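Local atomic coordinates of S-layer domain-containing protein (Ruminiclostridium thermocellum ATCC 27405, PDB entry 4QVS), a protein that is of unknown function but contains a concanavalin A-like lectin/glucanase domain, which would be consistent with carbohydrate binding. Residues L34-N38 against V49-G53; Y178-S182 against N194-H198. All coordinates share one frame; numbering follows the deposited sequence.

Contact 1: L34-N38 against V49-G53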
loop_
_atom_site.group_PDB
_atom_site.type_symbol
_atom_site.label_atom_id
_atom_site.label_comp_id
_atom_site.label_asym_id
_atom_site.label_seq_id
_atom_site.Cartn_x
_atom_site.Cartn_y
_atom_site.Cartn_z
ATOM N N LEU A 34 25.539 15.128 -10.822
ATOM C CA LEU A 34 24.215 15.734 -10.733
ATOM C C LEU A 34 23.981 16.722 -11.860
ATOM O O LEU A 34 24.830 17.561 -12.084
ATOM C CB LEU A 34 24.088 16.532 -9.413
ATOM C CG LEU A 34 22.793 17.355 -9.207
ATOM C CD1 LEU A 34 21.586 16.461 -9.368
ATOM C CD2 LEU A 34 22.722 18.067 -7.835
ATOM N N TYR A 35 22.820 16.622 -12.515
ATOM C CA TYR A 35 22.376 17.562 -13.529
ATOM C C TYR A 35 21.078 18.169 -12.957
ATOM O O TYR A 35 19.997 17.588 -13.051
ATOM C CB TYR A 35 22.174 16.862 -14.869
ATOM C CG TYR A 35 23.454 16.205 -15.390
ATOM C CD1 TYR A 35 24.382 16.918 -16.128
ATOM C CD2 TYR A 35 23.728 14.890 -15.097
ATOM C CE1 TYR A 35 25.550 16.316 -16.610
ATOM C CE2 TYR A 35 24.876 14.284 -15.534
ATOM C CZ TYR A 35 25.781 15.005 -16.292
ATOM O OH TYR A 35 26.874 14.347 -16.705
ATOM N N SER A 36 21.212 19.343 -12.347
ATOM C CA SER A 36 20.088 20.051 -11.727
ATOM C C SER A 36 20.505 21.468 -11.483
ATOM O O SER A 36 21.641 21.720 -11.053
ATOM C CB SER A 36 19.724 19.398 -10.372
ATOM O OG SER A 36 18.588 20.036 -9.822
ATOM N N ALA A 37 19.641 22.414 -11.805
ATOM C CA ALA A 37 19.968 23.795 -11.537
ATOM C C ALA A 37 19.785 24.065 -10.039
ATOM O O ALA A 37 20.230 25.073 -9.540
ATOM C CB ALA A 37 19.108 24.729 -12.362
ATOM N N ASN A 38 19.146 23.157 -9.322
ATOM C CA ASN A 38 18.944 23.357 -7.877
ATOM C C ASN A 38 20.222 23.124 -7.093
ATOM O O ASN A 38 20.482 23.847 -6.148
ATOM C CB ASN A 38 17.854 22.420 -7.341
ATOM C CG ASN A 38 16.467 22.742 -7.898
ATOM O OD1 ASN A 38 16.051 23.897 -7.913
ATOM N ND2 ASN A 38 15.738 21.714 -8.334
ATOM N N VAL A 49 19.776 15.610 -2.824
ATOM C CA VAL A 49 19.512 16.013 -4.214
ATOM C C VAL A 49 18.052 16.419 -4.366
ATOM O O VAL A 49 17.177 15.728 -3.858
ATOM C CB VAL A 49 19.779 14.828 -5.182
ATOM C CG1 VAL A 49 19.105 15.015 -6.529
ATOM C CG2 VAL A 49 21.266 14.621 -5.336
ATOM N N SER A 50 17.806 17.532 -5.065
ATOM C CA SER A 50 16.461 17.963 -5.399
ATOM C C SER A 50 16.293 18.050 -6.928
ATOM O O SER A 50 16.864 18.956 -7.553
ATOM C CB SER A 50 16.170 19.322 -4.818
ATOM O OG SER A 50 14.795 19.552 -4.954
ATOM N N LEU A 51 15.443 17.165 -7.476
ATOM C CA LEU A 51 15.186 17.051 -8.925
ATOM C C LEU A 51 13.882 17.743 -9.277
ATOM O O LEU A 51 12.860 17.514 -8.605
ATOM C CB LEU A 51 15.101 15.570 -9.311
ATOM C CG LEU A 51 16.271 14.668 -8.869
ATOM C CD1 LEU A 51 16.053 13.221 -9.301
ATOM C CD2 LEU A 51 17.610 15.163 -9.414
ATOM N N ASP A 52 13.906 18.558 -10.336
ATOM C CA ASP A 52 12.762 19.350 -10.710
ATOM C C ASP A 52 11.605 18.571 -11.317
ATOM O O ASP A 52 10.516 19.091 -11.414
ATOM C CB ASP A 52 13.151 20.526 -11.598
ATOM C CG ASP A 52 13.758 20.088 -12.960
ATOM O OD1 ASP A 52 13.792 18.874 -13.249
ATOM O OD2 ASP A 52 14.192 20.993 -13.712
ATOM N N GLY A 53 11.816 17.322 -11.682
ATOM C CA GLY A 53 10.771 16.558 -12.321
ATOM C C GLY A 53 10.613 16.928 -13.794
ATOM O O GLY A 53 9.658 16.522 -14.426
HETATM O O HOH W 1 16.794 21.994 -11.619
#
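The backbones of the two segments draw closer along the contact, from 8.0 Å between the CA atoms of L34 and V49 to 6.4 Å for S36-L51 and again for N38-S50, where S36 and N38 bend over S50 and L51. The backbone carbonyl of S50 is the focus. N38 reaches it with ND2, 3.1 Å from S50 O, in a nearly straight bond (161° at the hydrogen). The oxygen lies in the plane of the N38 amide, yet the donor stands above the carbonyl plane, 52° out of it, so it does not use a lone pair direction. S36 OG also comes to 3.0 Å from S50 O, but its proton can go to D56 OD2 as well, and D56 is its stronger partner. With OG opposite the backbone N (chi1 -176°), S36 also accepts from N38 N, 3.2 Å from S36 OG. This is an ST turn, closing the bend that follows strand 32-35 and carrying N38 over strand 47-52. The latter pairs with 40-42 as a two-stranded antiparallel sheet and is extended by a strand of the second subunit, whose M200 packs on S50. Deeper in, L34 supplies the apolar part: its CD1 branch rests 4.0 Å from V49 CG1, the two side chains passing in opposite directions, and 4.2 Å from L51 CD2. On the outer side a water accepts from A37 N and gives a weak bond to D52 OD2. The other carboxylate oxygen, D52 OD1, is held by the backbone N of V54 and D55.

Contact 2: Y178-S182 against N194-H198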
loop_
_atom_site.group_PDB
_atom_site.type_symbol
_atom_site.label_atom_id
_atom_site.label_comp_id
_atom_site.label_asym_id
_atom_site.label_seq_id
_atom_site.Cartn_x
_atom_site.Cartn_y
_atom_site.Cartn_z
ATOM N N TYR A 178 -22.135 -1.900 13.425
ATOM C CA TYR A 178 -22.189 -0.596 12.795
ATOM C C TYR A 178 -21.335 -0.536 11.539
ATOM O O TYR A 178 -20.378 -1.271 11.392
ATOM C CB TYR A 178 -21.576 0.454 13.686
ATOM C CG TYR A 178 -22.213 0.665 15.031
ATOM C CD1 TYR A 178 -23.572 0.857 15.145
ATOM C CD2 TYR A 178 -21.428 0.742 16.167
ATOM C CE1 TYR A 178 -24.180 1.099 16.384
ATOM C CE2 TYR A 178 -22.006 1.013 17.417
ATOM C CZ TYR A 178 -23.378 1.143 17.511
ATOM O OH TYR A 178 -23.933 1.372 18.701
ATOM N N ILE A 179 -21.680 0.389 10.671
ATOM C CA ILE A 179 -20.810 0.761 9.585
ATOM C C ILE A 179 -20.540 2.211 9.886
ATOM O O ILE A 179 -21.465 3.005 9.936
ATOM C CB ILE A 179 -21.470 0.671 8.189
ATOM C CG1 ILE A 179 -21.815 -0.764 7.849
ATOM C CG2 ILE A 179 -20.538 1.205 7.124
ATOM C CD1 ILE A 179 -22.604 -0.935 6.559
ATOM N N GLY A 180 -19.273 2.579 10.049
ATOM C CA GLY A 180 -18.928 3.981 10.227
ATOM C C GLY A 180 -18.870 4.541 11.651
ATOM O O GLY A 180 -18.601 5.729 11.838
ATOM N N LYS A 181 -19.094 3.676 12.627
ATOM C CA LYS A 181 -19.089 4.040 14.019
ATOM C C LYS A 181 -18.469 2.846 14.691
ATOM O O LYS A 181 -18.544 1.720 14.184
ATOM C CB LYS A 181 -20.532 4.248 14.497
ATOM C CG LYS A 181 -20.761 4.524 15.989
ATOM C CD LYS A 181 -22.246 4.723 16.241
ATOM C CE LYS A 181 -22.540 4.814 17.753
ATOM N NZ LYS A 181 -23.951 5.169 17.938
ATOM N N SER A 182 -17.766 3.125 15.773
ATOM C CA SER A 182 -17.283 2.104 16.655
ATOM C C SER A 182 -18.022 2.212 18.021
ATOM O O SER A 182 -18.411 3.297 18.431
ATOM C CB SER A 182 -15.832 2.327 16.957
ATOM O OG SER A 182 -15.410 1.411 17.955
ATOM N N ASN A 194 -15.693 7.326 19.095
ATOM C CA ASN A 194 -16.052 8.707 18.765
ATOM C C ASN A 194 -15.417 9.258 17.479
ATOM O O ASN A 194 -15.434 10.442 17.240
ATOM C CB ASN A 194 -15.836 9.656 19.947
ATOM C CG ASN A 194 -16.803 9.390 21.083
ATOM O OD1 ASN A 194 -17.977 9.005 20.876
ATOM N ND2 ASN A 194 -16.323 9.603 22.301
ATOM N N SER A 195 -14.864 8.406 16.634
ATOM C CA SER A 195 -14.499 8.878 15.311
ATOM C C SER A 195 -15.601 8.314 14.400
ATOM O O SER A 195 -16.092 7.192 14.629
ATOM C CB SER A 195 -13.113 8.383 14.901
ATOM O OG SER A 195 -12.903 8.647 13.519
ATOM N N TYR A 196 -15.999 9.103 13.392
ATOM C CA TYR A 196 -17.000 8.734 12.415
ATOM C C TYR A 196 -16.460 8.784 10.947
ATOM O O TYR A 196 -15.822 9.741 10.488
ATOM C CB TYR A 196 -18.244 9.605 12.570
ATOM C CG TYR A 196 -19.021 9.291 13.850
ATOM C CD1 TYR A 196 -18.558 9.719 15.087
ATOM C CD2 TYR A 196 -20.206 8.558 13.819
ATOM C CE1 TYR A 196 -19.264 9.439 16.268
ATOM C CE2 TYR A 196 -20.925 8.301 14.982
ATOM C CZ TYR A 196 -20.435 8.718 16.210
ATOM O OH TYR A 196 -21.117 8.430 17.375
ATOM N N LEU A 197 -16.728 7.726 10.218
ATOM C CA LEU A 197 -16.307 7.634 8.843
ATOM C C LEU A 197 -16.885 8.733 7.965
ATOM O O LEU A 197 -18.095 9.013 7.971
ATOM C CB LEU A 197 -16.673 6.267 8.257
ATOM C CG LEU A 197 -16.121 5.945 6.857
ATOM C CD1 LEU A 197 -14.595 5.948 6.873
ATOM C CD2 LEU A 197 -16.658 4.602 6.392
ATOM N N HIS A 198 -15.978 9.377 7.226
ATOM C CA HIS A 198 -16.304 10.363 6.225
ATOM C C HIS A 198 -16.135 9.701 4.843
ATOM O O HIS A 198 -15.006 9.452 4.364
ATOM C CB HIS A 198 -15.426 11.593 6.379
ATOM C CG HIS A 198 -15.784 12.691 5.443
ATOM N ND1 HIS A 198 -14.857 13.593 4.964
ATOM C CD2 HIS A 198 -16.950 12.979 4.817
ATOM C CE1 HIS A 198 -15.458 14.438 4.142
ATOM N NE2 HIS A 198 -16.723 14.072 4.019
HETATM O O HOH W 2 -17.603 6.105 16.821
#
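G180 and L197 bring the two segments together as antiparallel backbones, with CA atoms 4.7 Å apart. The G180 carbonyl does the joining: L197 N donates to G180 O over 3.2 Å, well aligned at the hydrogen (165°) and tilted 24° from the carbonyl plane. The same oxygen also takes a CA-H...O contact from Y196, whose CA is 3.5 Å from G180 O, so two neighbouring residues of the 194-198 segment converge on one acceptor. G180 has a positive phi, where a CB would press on the carbonyl O of I179; L197 CB packs 3.8 Å from G180 CA. K181 and Y196 then extend alongside each other in the same direction. With CG anti to the backbone N (chi1 175°) and the chain extended beyond it, the lysine lays its methylenes along the tyrosine: K181 CG is 3.9 Å from Y196 CE2, and further out CE approaches the hydroxyl. The contact closes the base of the long loop that links strands 176-179 and 200-207 in this concanavalin A-like region, a family built largely of antiparallel strands. On its other flank the lysine chain covers the Y178 ring, CD sitting 3.8 Å above the ring plane over its centre, so the aliphatic part runs between two tyrosines. Its charged end has a cation-pi partner in Y57 of the second subunit. A water ties the backbones again, accepting from S182 N and donating to S195 O at 2.9 Å; it also sits above one face of the Y196 ring, nearer its border than its centre. Beyond it, S195 OG bonds to E84 O of the second subunit.

Within one chain the two contacts are far apart: their centres are 44 Å from each other, the nearest atoms about 31 Å, and both segments of contact 1 precede those of contact 2. The dimer brings them together. Around contact 1 of one subunit, L51 packs on I179 of the other, while H198 of contact 2 lies on D52 of its partner chain. Y57, which stacks on Y35 beside contact 1, is also the aromatic partner of K181 from the other copy. This reciprocal pairing is consistent with an exchange of parts between the subunits. The sodium ion bound by M10, D12, N45 and N47 lies about 8 Å from the side chain of V49.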